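Local atomic coordinates of nucleoside kinase (PDB entry 2C4E), a protein that phosphorylates nucleosides, best inosine, guanosine and cytidine, to their monophosphates, using ATP as its preferred phosphate donor and magnesium or manganese as cofactor. Residues 10-14 / 44-49; 131-135 / 254-258; 205-211 / 222-226; 266-270 / 293-297. Numbering follows the deposited sequence.

Contact 1: residues 10-14 / 44-49; sequences CVGHT and AAANTA
This is a buried contact between the end of strand 7-11, in the large sheet of the ribokinase fold, and the start of helix 44-54, near the centre of the chain. Cys10 and Val11 are extended; Gly12 then turns at phi/psi 137/-155, where a CB would jam against the preceding carbonyl and come within 3.4 Å of Ala45 CB. His13 and Thr14 return to extended angles, while 44-49 is regular helix. The register sets Gly12 CA 4.8 Å from Ala45 CA and Thr14 CA 5.1 Å from Ala46 CA. His13 O faces the helix start and accepts from Ala46 N (3.3 Å, 164°) and, weakly and bent, from Ala45 N (3.1 Å, 122°). Ala45 CB presses on the bare backbone, 3.3 Å from Gly12 C and 3.5 Å from Val11 C. One turn on, Cys10 in the m rotamer puts SG 3.9 Å from Ala49 CB and 4.0 Å from Thr48 CG2. Thr14 OG1, also hydrogen-bonded with Ser63 OG, lies 3.5 Å from Ala46 CB. The substrate site is close: His13 meets the ring of substrate-binding Phe113, Ala44 lies beside Asp247, and substrate-binding Asn47 reaches Asp247 through ND2. Small residues thus bring the helix right against the chain, and His13 O takes up amides that the first helical turn cannot pair internally.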
loop_
_atom_site.group_PDB
_atom_site.type_symbol
_atom_site.label_atom_id
_atom_site.label_comp_id
_atom_site.label_asym_id
_atom_site.label_seq_id
_atom_site.Cartn_x
_atom_site.Cartn_y
_atom_site.Cartn_z
ATOM N N CYS A 10 0.178 -24.609 12.262
ATOM C CA CYS A 10 -0.612 -23.734 11.413
ATOM C C CYS A 10 0.149 -23.453 10.141
ATOM O O CYS A 10 1.291 -23.019 10.200
ATOM C CB CYS A 10 -0.881 -22.412 12.104
ATOM S SG CYS A 10 -1.902 -22.608 13.576
ATOM N N VAL A 11 -0.495 -23.708 9.008
ATOM C CA VAL A 11 0.108 -23.591 7.699
ATOM C C VAL A 11 -0.622 -22.479 6.957
ATOM O O VAL A 11 -1.857 -22.410 6.934
ATOM C CB VAL A 11 -0.040 -24.907 6.891
ATOM C CG1 VAL A 11 0.499 -24.744 5.486
ATOM C CG2 VAL A 11 0.643 -26.067 7.608
ATOM N N GLY A 12 0.143 -21.583 6.370
ATOM C CA GLY A 12 -0.428 -20.549 5.537
ATOM C C GLY A 12 0.212 -19.202 5.793
ATOM O O GLY A 12 1.338 -19.101 6.279
ATOM N N HIS A 13 -0.536 -18.162 5.491
ATOM C CA HIS A 13 0.009 -16.812 5.504
ATOM C C HIS A 13 0.440 -16.316 6.873
ATOM O O HIS A 13 -0.310 -16.390 7.842
ATOM C CB HIS A 13 -1.018 -15.848 4.936
ATOM C CG HIS A 13 -1.228 -16.000 3.465
ATOM N ND1 HIS A 13 -0.184 -16.159 2.577
ATOM C CD2 HIS A 13 -2.358 -15.990 2.723
ATOM C CE1 HIS A 13 -0.668 -16.259 1.350
ATOM N NE2 HIS A 13 -1.984 -16.163 1.412
ATOM N N THR A 14 1.662 -15.793 6.894
ATOM C CA THR A 14 2.124 -14.838 7.866
ATOM C C THR A 14 2.326 -13.517 7.118
ATOM O O THR A 14 3.074 -13.462 6.150
ATOM C CB THR A 14 3.432 -15.344 8.485
ATOM O OG1 THR A 14 3.160 -16.499 9.293
ATOM C CG2 THR A 14 4.003 -14.320 9.437
ATOM N N ALA A 44 -3.577 -15.175 8.197
ATOM C CA ALA A 44 -4.482 -16.152 8.842
ATOM C C ALA A 44 -3.775 -17.266 9.624
ATOM O O ALA A 44 -4.205 -17.601 10.733
ATOM C CB ALA A 44 -5.444 -16.729 7.833
ATOM N N ALA A 45 -2.702 -17.842 9.082
ATOM C CA ALA A 45 -1.982 -18.896 9.797
ATOM C C ALA A 45 -1.347 -18.377 11.075
ATOM O O ALA A 45 -1.511 -18.975 12.128
ATOM C CB ALA A 45 -0.924 -19.582 8.896
ATOM N N ALA A 46 -0.640 -17.253 10.991
ATOM C CA ALA A 46 0.006 -16.636 12.134
ATOM C C ALA A 46 -1.011 -16.194 13.181
ATOM O O ALA A 46 -0.804 -16.403 14.369
ATOM C CB ALA A 46 0.834 -15.463 11.682
ATOM N N ASN A 47 -2.101 -15.582 12.751
ATOM C CA ASN A 47 -3.168 -15.174 13.665
ATOM C C ASN A 47 -3.617 -16.357 14.514
ATOM O O ASN A 47 -3.734 -16.277 15.736
ATOM C CB ASN A 47 -4.379 -14.668 12.889
ATOM C CG ASN A 47 -4.125 -13.327 12.212
ATOM O OD1 ASN A 47 -3.167 -12.632 12.541
ATOM N ND2 ASN A 47 -4.977 -12.973 11.264
ATOM N N THR A 48 -3.864 -17.459 13.839
ATOM C CA THR A 48 -4.329 -18.666 14.502
ATOM C C THR A 48 -3.240 -19.203 15.448
ATOM O O THR A 48 -3.529 -19.530 16.585
ATOM C CB THR A 48 -4.765 -19.717 13.467
ATOM O OG1 THR A 48 -5.767 -19.181 12.582
ATOM C CG2 THR A 48 -5.474 -20.870 14.138
ATOM N N ALA A 49 -1.989 -19.272 14.987
ATOM C CA ALA A 49 -0.880 -19.784 15.794
ATOM C C ALA A 49 -0.668 -18.972 17.041
ATOM O O ALA A 49 -0.416 -19.527 18.105
ATOM C CB ALA A 49 0.415 -19.836 14.986
#

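Contact 2: residues 131-135 / 254-258; sequences TEIVH and LSAYV
Strand 133-135 lies under helix 254-258 and runs antiparallel to it, the N-to-C directions 173° apart and the axes 10.8 Å apart at closest. The chain turns a corner at Glu132 (phi/psi -67/-38); Ile133 and His135 then turn CB toward the helix while Val134 turns away. The main bump is Ile133, rotamer mt: its CD1 enters a hollow walled by Leu254 CD2 (4.0 Å) and, a turn on, by Val258 CG2 (3.7 Å) and CD2 (4.0 Å) of the Tyr257 ring, which also meets Phe182 edge-to-face. This is sheet-to-helix packing of the three-layer alpha/beta/alpha ribokinase fold, with strand 131-136 inside the large sheet and helix 245-258 covering one face of it. Leu254 (mt) is the answering bump, dropping CD1 to 3.6 Å from ND1 of His135, whose ring (chi1 t) hydrogen-bonds to Ser158 on the next strand. At the other end, Glu132 stretches along the flank of the helix until OE1 sits 3.6 Å from Val258 CG1 (Val258 in t).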
loop_
_atom_site.group_PDB
_atom_site.type_symbol
_atom_site.label_atom_id
_atom_site.label_comp_id
_atom_site.label_asym_id
_atom_site.label_seq_id
_atom_site.Cartn_x
_atom_site.Cartn_y
_atom_site.Cartn_z
ATOM N N THR A 131 2.581 -33.057 15.034
ATOM C CA THR A 131 1.592 -32.417 15.887
ATOM C C THR A 131 0.246 -33.144 15.892
ATOM O O THR A 131 -0.055 -33.924 15.004
ATOM C CB THR A 131 1.380 -30.971 15.406
ATOM O OG1 THR A 131 1.250 -30.948 13.974
ATOM C CG2 THR A 131 2.611 -30.129 15.715
ATOM N N GLU A 132 -0.569 -32.876 16.904
ATOM C CA GLU A 132 -1.897 -33.480 16.979
ATOM C C GLU A 132 -2.817 -32.980 15.879
ATOM O O GLU A 132 -3.629 -33.741 15.386
ATOM C CB GLU A 132 -2.538 -33.222 18.333
ATOM C CG GLU A 132 -2.019 -34.204 19.370
ATOM C CD GLU A 132 -2.461 -33.924 20.778
ATOM O OE1 GLU A 132 -3.494 -33.248 20.972
ATOM O OE2 GLU A 132 -1.764 -34.428 21.689
ATOM N N ILE A 133 -2.713 -31.694 15.563
ATOM C CA ILE A 133 -3.537 -31.056 14.524
ATOM C C ILE A 133 -2.669 -30.250 13.591
ATOM O O ILE A 133 -1.765 -29.547 14.030
ATOM C CB ILE A 133 -4.611 -30.124 15.126
ATOM C CG1 ILE A 133 -5.473 -30.888 16.123
ATOM C CG2 ILE A 133 -5.440 -29.509 13.995
ATOM C CD1 ILE A 133 -6.588 -30.059 16.728
ATOM N N VAL A 134 -2.919 -30.391 12.299
ATOM C CA VAL A 134 -2.354 -29.524 11.289
ATOM C C VAL A 134 -3.515 -28.678 10.776
ATOM O O VAL A 134 -4.456 -29.200 10.159
ATOM C CB VAL A 134 -1.720 -30.352 10.151
ATOM C CG1 VAL A 134 -1.318 -29.473 9.008
ATOM C CG2 VAL A 134 -0.528 -31.144 10.695
ATOM N N HIS A 135 -3.456 -27.375 11.037
ATOM C CA HIS A 135 -4.490 -26.456 10.602
ATOM C C HIS A 135 -4.001 -25.688 9.388
ATOM O O HIS A 135 -2.941 -25.056 9.436
ATOM C CB HIS A 135 -4.865 -25.480 11.708
ATOM C CG HIS A 135 -5.852 -24.456 11.266
ATOM N ND1 HIS A 135 -7.159 -24.767 10.970
ATOM C CD2 HIS A 135 -5.711 -23.131 11.026
ATOM C CE1 HIS A 135 -7.777 -23.678 10.550
ATOM N NE2 HIS A 135 -6.929 -22.666 10.600
ATOM N N LEU A 254 -9.754 -25.111 18.203
ATOM C CA LEU A 254 -8.696 -26.112 18.092
ATOM C C LEU A 254 -7.889 -26.241 19.391
ATOM O O LEU A 254 -7.466 -27.334 19.755
ATOM C CB LEU A 254 -7.771 -25.743 16.937
ATOM C CG LEU A 254 -8.448 -25.755 15.568
ATOM C CD1 LEU A 254 -7.484 -25.226 14.525
ATOM C CD2 LEU A 254 -8.896 -27.164 15.209
ATOM N N SER A 255 -7.700 -25.137 20.100
ATOM C CA SER A 255 -7.009 -25.178 21.389
ATOM C C SER A 255 -7.801 -26.005 22.400
ATOM O O SER A 255 -7.251 -26.842 23.124
ATOM C CB SER A 255 -6.765 -23.768 21.938
ATOM O OG SER A 255 -5.850 -23.045 21.122
ATOM N N ALA A 256 -9.105 -25.751 22.449
ATOM C CA ALA A 256 -10.010 -26.505 23.303
ATOM C C ALA A 256 -10.004 -27.966 22.922
ATOM O O ALA A 256 -10.026 -28.845 23.784
ATOM C CB ALA A 256 -11.398 -25.950 23.213
ATOM N N TYR A 257 -9.942 -28.249 21.625
ATOM C CA TYR A 257 -9.926 -29.632 21.206
ATOM C C TYR A 257 -8.688 -30.359 21.722
ATOM O O TYR A 257 -8.801 -31.467 22.295
ATOM C CB TYR A 257 -10.062 -29.765 19.687
ATOM C CG TYR A 257 -10.256 -31.195 19.305
ATOM C CD1 TYR A 257 -11.521 -31.749 19.292
ATOM C CD2 TYR A 257 -9.172 -32.015 19.018
ATOM C CE1 TYR A 257 -11.716 -33.088 18.968
ATOM C CE2 TYR A 257 -9.355 -33.338 18.686
ATOM C CZ TYR A 257 -10.628 -33.869 18.670
ATOM O OH TYR A 257 -10.818 -35.200 18.346
ATOM N N VAL A 258 -7.518 -29.749 21.551
ATOM C CA VAL A 258 -6.259 -30.327 22.027
ATOM C C VAL A 258 -6.272 -30.465 23.535
ATOM O O VAL A 258 -5.702 -31.431 24.102
ATOM C CB VAL A 258 -5.033 -29.504 21.529
ATOM C CG1 VAL A 258 -3.726 -29.914 22.247
ATOM C CG2 VAL A 258 -4.910 -29.676 20.028
#

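Contact 3: residues 205-211 / 222-226; sequences LERVDAL and IYTKD
Two backbone hydrogen bonds fix the register: Tyr223 N to Leu211 O at 2.8 Å (174°) and Leu211 N to Tyr223 O at 3.0 Å (169°), the signature of an antiparallel hydrogen-bonded pair, with CA atoms 5.2 Å apart. CA-H...O contacts flank them, Ala210 CA to Tyr223 O at 3.4 Å and Ile222 CA to Leu211 O at 3.5 Å. Beyond the bonded pair, one water bridges the segments, donating to Asp209 O (2.7 Å) and accepting from Lys225 N (3.0 Å). On the face shared by the pair, Leu211 (tp) sets CD2 3.9 Å from Tyr223 CD1, the tyrosine being in m. Leu205 (mt) packs over the Tyr223-Thr224 backbone, CD2 3.4 Å from Tyr223 O and CD1 3.3 Å from Thr224 O, while extended Lys225 lays CE 3.1 Å from Leu205 O. The bonded pair belongs to the beta hairpin 210-214/220-223, which carries ATP-binding Thr214-Gly219 at its far end; strand 182-186 flanks its first strand, strand 228-231 its second, and helix 201-205 touches Leu211 and Tyr223.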
loop_
_atom_site.group_PDB
_atom_site.type_symbol
_atom_site.label_atom_id
_atom_site.label_comp_id
_atom_site.label_asym_id
_atom_site.label_seq_id
_atom_site.Cartn_x
_atom_site.Cartn_y
_atom_site.Cartn_z
ATOM N N LEU A 205 -20.479 -34.798 5.779
ATOM C CA LEU A 205 -20.228 -35.655 6.938
ATOM C C LEU A 205 -19.831 -37.082 6.560
ATOM O O LEU A 205 -19.384 -37.837 7.415
ATOM C CB LEU A 205 -21.440 -35.669 7.868
ATOM C CG LEU A 205 -21.737 -34.326 8.542
ATOM C CD1 LEU A 205 -23.086 -34.390 9.242
ATOM C CD2 LEU A 205 -20.651 -33.961 9.511
ATOM N N GLU A 206 -20.006 -37.460 5.293
ATOM C CA GLU A 206 -19.434 -38.716 4.803
ATOM C C GLU A 206 -17.913 -38.589 4.659
ATOM O O GLU A 206 -17.214 -39.583 4.582
ATOM C CB GLU A 206 -20.056 -39.132 3.467
ATOM C CG GLU A 206 -21.470 -39.671 3.611
ATOM C CD GLU A 206 -22.131 -39.990 2.278
ATOM O OE1 GLU A 206 -21.409 -40.161 1.270
ATOM O OE2 GLU A 206 -23.375 -40.074 2.227
ATOM N N ARG A 207 -17.411 -37.360 4.628
ATOM C CA ARG A 207 -16.001 -37.107 4.378
ATOM C C ARG A 207 -15.241 -36.539 5.568
ATOM O O ARG A 207 -14.072 -36.832 5.715
ATOM C CB ARG A 207 -15.870 -36.177 3.197
ATOM C CG ARG A 207 -16.340 -36.857 1.922
ATOM C CD ARG A 207 -16.747 -35.931 0.832
ATOM N NE ARG A 207 -17.082 -36.660 -0.392
ATOM C CZ ARG A 207 -18.294 -37.142 -0.701
ATOM N NH1 ARG A 207 -19.338 -36.993 0.118
ATOM N NH2 ARG A 207 -18.468 -37.774 -1.858
ATOM N N VAL A 208 -15.888 -35.691 6.366
ATOM C CA VAL A 208 -15.229 -35.018 7.497
ATOM C C VAL A 208 -15.834 -35.476 8.818
ATOM O O VAL A 208 -16.899 -36.103 8.863
ATOM C CB VAL A 208 -15.296 -33.471 7.378
ATOM C CG1 VAL A 208 -14.856 -33.014 6.011
ATOM C CG2 VAL A 208 -16.706 -32.933 7.690
ATOM N N ASP A 209 -15.117 -35.225 9.905
ATOM C CA ASP A 209 -15.637 -35.546 11.226
ATOM C C ASP A 209 -16.514 -34.455 11.807
ATOM O O ASP A 209 -17.441 -34.746 12.557
ATOM C CB ASP A 209 -14.487 -35.810 12.199
ATOM C CG ASP A 209 -13.646 -36.980 11.814
ATOM O OD1 ASP A 209 -14.180 -38.059 11.470
ATOM O OD2 ASP A 209 -12.406 -36.938 11.911
ATOM N N ALA A 210 -16.198 -33.204 11.490
ATOM C CA ALA A 210 -16.958 -32.062 11.968
ATOM C C ALA A 210 -16.920 -30.969 10.932
ATOM O O ALA A 210 -15.855 -30.633 10.395
ATOM C CB ALA A 210 -16.416 -31.541 13.283
ATOM N N LEU A 211 -18.106 -30.438 10.638
ATOM C CA LEU A 211 -18.269 -29.294 9.784
ATOM C C LEU A 211 -18.740 -28.163 10.684
ATOM O O LEU A 211 -19.753 -28.297 11.358
ATOM C CB LEU A 211 -19.359 -29.588 8.739
ATOM C CG LEU A 211 -19.967 -28.386 8.025
ATOM C CD1 LEU A 211 -18.900 -27.695 7.202
ATOM C CD2 LEU A 211 -21.146 -28.832 7.154
ATOM N N ILE A 222 -22.045 -26.554 14.755
ATOM C CA ILE A 222 -21.192 -27.696 14.536
ATOM C C ILE A 222 -22.040 -28.889 14.121
ATOM O O ILE A 222 -22.969 -29.270 14.828
ATOM C CB ILE A 222 -20.445 -28.044 15.840
ATOM C CG1 ILE A 222 -19.665 -26.827 16.349
ATOM C CG2 ILE A 222 -19.546 -29.249 15.605
ATOM C CD1 ILE A 222 -19.287 -26.921 17.825
ATOM N N TYR A 223 -21.714 -29.489 12.983
ATOM C CA TYR A 223 -22.403 -30.687 12.524
ATOM C C TYR A 223 -21.466 -31.859 12.612
ATOM O O TYR A 223 -20.349 -31.789 12.117
ATOM C CB TYR A 223 -22.826 -30.550 11.060
ATOM C CG TYR A 223 -23.784 -29.435 10.792
ATOM C CD1 TYR A 223 -23.343 -28.193 10.349
ATOM C CD2 TYR A 223 -25.148 -29.626 10.962
ATOM C CE1 TYR A 223 -24.245 -27.172 10.081
ATOM C CE2 TYR A 223 -26.045 -28.619 10.694
ATOM C CZ TYR A 223 -25.585 -27.388 10.267
ATOM O OH TYR A 223 -26.508 -26.391 10.000
ATOM N N THR A 224 -21.910 -32.929 13.255
ATOM C CA THR A 224 -21.238 -34.223 13.172
ATOM C C THR A 224 -22.249 -35.257 12.677
ATOM O O THR A 224 -23.416 -34.937 12.458
ATOM C CB THR A 224 -20.690 -34.631 14.537
ATOM O OG1 THR A 224 -21.774 -34.844 15.452
ATOM C CG2 THR A 224 -19.897 -33.493 15.173
ATOM N N LYS A 225 -21.811 -36.498 12.506
ATOM C CA LYS A 225 -22.710 -37.566 12.070
ATOM C C LYS A 225 -23.852 -37.751 13.056
ATOM O O LYS A 225 -24.995 -37.967 12.662
ATOM C CB LYS A 225 -21.939 -38.878 11.903
ATOM C CG LYS A 225 -21.040 -38.912 10.675
ATOM C CD LYS A 225 -20.406 -40.283 10.488
ATOM C CE LYS A 225 -19.370 -40.275 9.377
ATOM N NZ LYS A 225 -18.424 -41.418 9.484
ATOM N N ASP A 226 -23.533 -37.619 14.340
ATOM C CA ASP A 226 -24.469 -37.899 15.423
ATOM C C ASP A 226 -25.339 -36.707 15.831
ATOM O O ASP A 226 -26.417 -36.907 16.394
ATOM C CB ASP A 226 -23.688 -38.369 16.661
ATOM C CG ASP A 226 -23.092 -39.761 16.493
ATOM O OD1 ASP A 226 -23.809 -40.747 16.775
ATOM O OD2 ASP A 226 -21.919 -39.967 16.097
HETATM O O HOH W 1 -18.872 -37.043 12.611
#

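Contact 4: residues 266-270 / 293-297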
loop_
_atom_site.group_PDB
_atom_site.type_symbol
_atom_site.label_atom_id
_atom_site.label_comp_id
_atom_site.label_asym_id
_atom_site.label_seq_id
_atom_site.Cartn_x
_atom_site.Cartn_y
_atom_site.Cartn_z
ATOM N N CYS A 266 -15.699 -26.776 22.659
ATOM C CA CYS A 266 -14.774 -26.205 21.689
ATOM C C CYS A 266 -15.416 -25.028 20.980
ATOM O O CYS A 266 -14.788 -23.981 20.813
ATOM C CB CYS A 266 -14.317 -27.243 20.679
ATOM S SG CYS A 266 -13.261 -28.522 21.391
ATOM N N GLY A 267 -16.676 -25.184 20.582
ATOM C CA GLY A 267 -17.406 -24.118 19.927
ATOM C C GLY A 267 -17.565 -22.898 20.813
ATOM O O GLY A 267 -17.388 -21.774 20.354
ATOM N N LEU A 268 -17.895 -23.134 22.082
ATOM C CA LEU A 268 -18.106 -22.055 23.048
ATOM C C LEU A 268 -16.817 -21.299 23.329
ATOM O O LEU A 268 -16.820 -20.082 23.409
ATOM C CB LEU A 268 -18.690 -22.606 24.353
ATOM C CG LEU A 268 -20.118 -23.159 24.286
ATOM C CD1 LEU A 268 -20.410 -24.011 25.538
ATOM C CD2 LEU A 268 -21.137 -22.048 24.152
ATOM N N ILE A 269 -15.706 -22.022 23.433
ATOM C CA ILE A 269 -14.413 -21.380 23.593
ATOM C C ILE A 269 -14.061 -20.573 22.349
ATOM O O ILE A 269 -13.545 -19.468 22.472
ATOM C CB ILE A 269 -13.320 -22.425 23.921
ATOM C CG1 ILE A 269 -13.563 -23.025 25.311
ATOM C CG2 ILE A 269 -11.932 -21.824 23.773
ATOM C CD1 ILE A 269 -13.211 -22.118 26.489
ATOM N N GLY A 270 -14.315 -21.117 21.157
ATOM C CA GLY A 270 -14.088 -20.366 19.935
ATOM C C GLY A 270 -14.854 -19.046 19.940
ATOM O O GLY A 270 -14.297 -17.972 19.668
ATOM N N VAL A 293 -10.796 -16.372 28.805
ATOM C CA VAL A 293 -11.852 -16.881 27.946
ATOM C C VAL A 293 -12.851 -17.694 28.761
ATOM O O VAL A 293 -14.066 -17.547 28.592
ATOM C CB VAL A 293 -11.271 -17.735 26.807
ATOM C CG1 VAL A 293 -12.341 -18.574 26.142
ATOM C CG2 VAL A 293 -10.591 -16.840 25.792
ATOM N N VAL A 294 -12.346 -18.541 29.650
ATOM C CA VAL A 294 -13.232 -19.337 30.500
ATOM C C VAL A 294 -14.097 -18.408 31.356
ATOM O O VAL A 294 -15.299 -18.637 31.505
ATOM C CB VAL A 294 -12.432 -20.353 31.363
ATOM C CG1 VAL A 294 -13.340 -21.056 32.362
ATOM C CG2 VAL A 294 -11.752 -21.381 30.453
ATOM N N GLU A 295 -13.496 -17.344 31.878
ATOM C CA GLU A 295 -14.207 -16.383 32.723
ATOM C C GLU A 295 -15.347 -15.696 31.979
ATOM O O GLU A 295 -16.413 -15.448 32.543
ATOM C CB GLU A 295 -13.226 -15.334 33.256
ATOM C CG GLU A 295 -13.773 -14.410 34.329
ATOM C CD GLU A 295 -12.767 -13.346 34.743
ATOM O OE1 GLU A 295 -11.913 -12.971 33.910
ATOM O OE2 GLU A 295 -12.826 -12.884 35.902
ATOM N N ARG A 296 -15.131 -15.392 30.704
ATOM C CA ARG A 296 -16.139 -14.676 29.932
ATOM C C ARG A 296 -17.340 -15.561 29.620
ATOM O O ARG A 296 -18.472 -15.089 29.674
ATOM C CB ARG A 296 -15.555 -14.102 28.649
ATOM C CG ARG A 296 -16.523 -13.207 27.938
ATOM C CD ARG A 296 -15.906 -12.377 26.868
ATOM N NE ARG A 296 -15.320 -11.146 27.385
ATOM C CZ ARG A 296 -14.831 -10.186 26.607
ATOM N NH1 ARG A 296 -14.869 -10.325 25.292
ATOM N NH2 ARG A 296 -14.321 -9.080 27.140
ATOM N N LEU A 297 -17.093 -16.835 29.317
ATOM C CA LEU A 297 -18.162 -17.822 29.147
ATOM C C LEU A 297 -18.958 -18.054 30.423
ATOM O O LEU A 297 -20.118 -18.444 30.365
ATOM C CB LEU A 297 -17.596 -19.176 28.704
ATOM C CG LEU A 297 -17.238 -19.389 27.240
ATOM C CD1 LEU A 297 -16.660 -20.786 27.064
ATOM C CD2 LEU A 297 -18.450 -19.182 26.340
#
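In the alpha/beta/alpha ribokinase fold, two of the later helices, 263-277 and 290-299, cross nearly at right angles: the axes of their segments 266-270 and 293-297 stand at 99° and approach to 10.2 Å. The two segments meet by van der Waals packing, without hydrogen bonds. Val293 comes first, turned toward the other helix with chi1 t; its CG1 sits 3.7 Å from Ile269 CD1, and the CA atoms of Val293 and Ile269, 6.8 Å apart, make one of the closest backbone approaches. Next, Val294 stands sideways and adds a lighter touch, CG2 to Ile269 CD1 at 4.3 Å. Glu295 and Arg296 turn off the interface; Arg296 instead pairs with Glu279 and makes a cation-pi contact with Phe276 at the far end of helix 263-277. One turn beyond Val293, Leu297 returns to the interface, its N bonded to Val293 O at 3.2 Å, and it buries the most surface of the residues on 293-297. Leu297 CD1 lies 3.7 Å from Ile269 CD1 and 3.8 Å from Leu268 CB. Ile269 owes its reach to an mm rotamer, which carries CD1 to Val293, Val294 and Leu297 alike although its CA-to-CB bond points sideways. Tightest of all is Leu297 CD2, 3.5 Å from the carbonyl O of Leu268.

Contacts 1 and 2 share the large sheet: strands 7-11 and 131-136 are neighbours, Val11 N makes a probable hydrogen bond to His135 O, 2.8 Å, and Thr48 CG2 packs 3.9 Å from His135 CD2. Helix 245-258 then leads from contact 2 to contact 4, with Cys266 SG 3.6 Å from Ala256 C, and contact 3 reaches contact 4 through Ile222 CD1, 4.0 Å from Gly267 CA. The active site lies nearest contacts 1 and 2: the side chains of substrate-binding Asp247, the inferred proton acceptor, and Ala44, and of Arg250, the inferred transition-state stabiliser, and His135, are each about 4 Å apart. In contact 3, the Tyr223 side chain comes about 5 Å from that of ATP-binding Lys215.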